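Local coordinates for capsid polyprotein (Turkey astrovirus 2, PDB 3TS3), which forms the virus's icosahedral capsid, this piece being the projection domain that makes up the spike on the particle surface, at the interface of chains A and B. Numbering follows the deposited sequence. Chains: chain A/B, Capsid polyprotein.

The interface of chains A and B. Residues chain A 19, 21, 96, 98-99; chain B 4-6.
B:Pro5, near the amino end of its chain, pushes its ring between the aromatic side chains of A:Tyr19 and A:Phe21 and loses more surface to the partner chain than any other residue of this patch, 59 Å². CG of B:Pro5 lies 3.7 Å from CE2 of A:Tyr19, while its CD sits at the edge of the phenol ring, in the ring plane. On the other flank CG of B:Pro5 approaches CE2 of A:Phe21 at 4.0 Å, the two side chains slanting across each other. The floor is A:Val96: its carbonyl O stands 3.3 Å from CB of B:Pro5, and its CG1 lies over the centre of the A:Phe21 ring, 3.8 Å above the plane, backing that wall of the pocket. A compact, rigid proline suits such a slot, and the cis peptide before it bends the segment sharply as it enters.

A:Tyr19 is steadied within its own chain. With CG lodged between the backbone N and carbonyl carbon (chi1 58°), the hydroxyl OH of A:Tyr19 donates to a lone pair of A:Met99 O in the carbonyl plane at 2.7 Å. That bond satisfies the phenol while leaving its ring edge for B:Pro5.

Just beyond the proline, the backbone N of B:Leu6 gives a nearly straight hydrogen bond (165° at H) to A:Val98 O, 3.0 Å away, arriving almost head-on to the carbonyl. Alongside it the side chains of A:Val98 and B:Leu6 run parallel, CB of A:Val98 3.7 Å from CD1 of B:Leu6; branched aliphatic groups suit this apolar contact. B:Leu4 lays CD2 near A:Val98 O.

Repeated by two-fold symmetry, this arm-in-groove contact probably helps hold the two projection domains together in the dimer seen here, which would correspond to the capsid spike.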
loop_
_atom_site.group_PDB
_atom_site.type_symbol
_atom_site.label_atom_id
_atom_site.label_comp_id
_atom_site.label_asym_id
_atom_site.label_seq_id
_atom_site.Cartn_x
_atom_site.Cartn_y
_atom_site.Cartn_z
ATOM N N TYR A 19 -4.046 13.102 12.006
ATOM C CA TYR A 19 -3.347 14.056 12.854
ATOM C C TYR A 19 -1.889 14.226 12.438
ATOM O O TYR A 19 -1.331 13.403 11.736
ATOM C CB TYR A 19 -3.456 13.640 14.328
ATOM C CG TYR A 19 -2.905 12.263 14.590
ATOM C CD1 TYR A 19 -3.666 11.131 14.350
ATOM C CD2 TYR A 19 -1.615 12.097 15.050
ATOM C CE1 TYR A 19 -3.150 9.877 14.564
ATOM C CE2 TYR A 19 -1.091 10.844 15.263
ATOM C CZ TYR A 19 -1.868 9.737 15.017
ATOM O OH TYR A 19 -1.362 8.483 15.229
ATOM N N PHE A 21 2.335 15.516 13.585
ATOM C CA PHE A 21 3.327 15.214 14.618
ATOM C C PHE A 21 3.146 16.061 15.871
ATOM O O PHE A 21 3.631 15.703 16.926
ATOM C CB PHE A 21 4.761 15.307 14.089
ATOM C CG PHE A 21 5.245 14.061 13.380
ATOM C CD1 PHE A 21 5.786 14.144 12.117
ATOM C CD2 PHE A 21 5.155 12.824 13.977
ATOM C CE1 PHE A 21 6.229 13.020 11.461
ATOM C CE2 PHE A 21 5.606 11.691 13.327
ATOM C CZ PHE A 21 6.142 11.796 12.066
ATOM N N VAL A 96 3.884 11.558 8.790
ATOM C CA VAL A 96 3.459 10.673 9.875
ATOM C C VAL A 96 3.449 9.181 9.567
ATOM O O VAL A 96 3.467 8.371 10.476
ATOM C CB VAL A 96 2.104 11.087 10.512
ATOM C CG1 VAL A 96 2.234 12.444 11.193
ATOM C CG2 VAL A 96 0.997 11.095 9.479
ATOM N N VAL A 98 2.228 5.556 9.052
ATOM C CA VAL A 98 1.070 4.851 9.577
ATOM C C VAL A 98 0.629 5.517 10.874
ATOM O O VAL A 98 1.374 5.581 11.828
ATOM C CB VAL A 98 1.400 3.374 9.850
ATOM C CG1 VAL A 98 0.296 2.712 10.676
ATOM C CG2 VAL A 98 1.647 2.626 8.534
ATOM N N MET A 99 -0.584 6.051 10.870
ATOM C CA MET A 99 -0.975 6.826 12.012
ATOM C C MET A 99 -2.282 6.301 12.567
ATOM O O MET A 99 -2.626 6.703 13.667
ATOM C CB MET A 99 -1.006 8.348 11.732
ATOM C CG MET A 99 -1.814 8.790 10.509
ATOM S SD MET A 99 -3.554 9.051 10.918
ATOM C CE MET A 99 -4.355 8.803 9.335
ATOM N N LEU B 4 2.328 4.722 17.650
ATOM C CA LEU B 4 1.784 5.537 16.558
ATOM C C LEU B 4 1.974 7.018 16.842
ATOM O O LEU B 4 1.749 7.446 17.954
ATOM C CB LEU B 4 0.292 5.274 16.370
ATOM C CG LEU B 4 -0.137 3.857 16.010
ATOM C CD1 LEU B 4 -1.645 3.807 15.846
ATOM C CD2 LEU B 4 0.538 3.408 14.732
ATOM N N PRO B 5 2.371 7.803 15.843
ATOM C CA PRO B 5 2.665 7.332 14.487
ATOM C C PRO B 5 3.884 6.436 14.453
ATOM O O PRO B 5 4.813 6.629 15.202
ATOM C CB PRO B 5 2.969 8.629 13.720
ATOM C CG PRO B 5 2.329 9.702 14.501
ATOM C CD PRO B 5 2.403 9.269 15.936
ATOM N N LEU B 6 3.895 5.500 13.518
ATOM C CA LEU B 6 4.915 4.467 13.460
ATOM C C LEU B 6 6.349 4.974 13.347
ATOM O O LEU B 6 7.239 4.360 13.886
ATOM C CB LEU B 6 4.632 3.471 12.326
ATOM C CG LEU B 6 3.896 2.163 12.600
ATOM C CD1 LEU B 6 4.003 1.258 11.381
ATOM C CD2 LEU B 6 4.426 1.456 13.840
#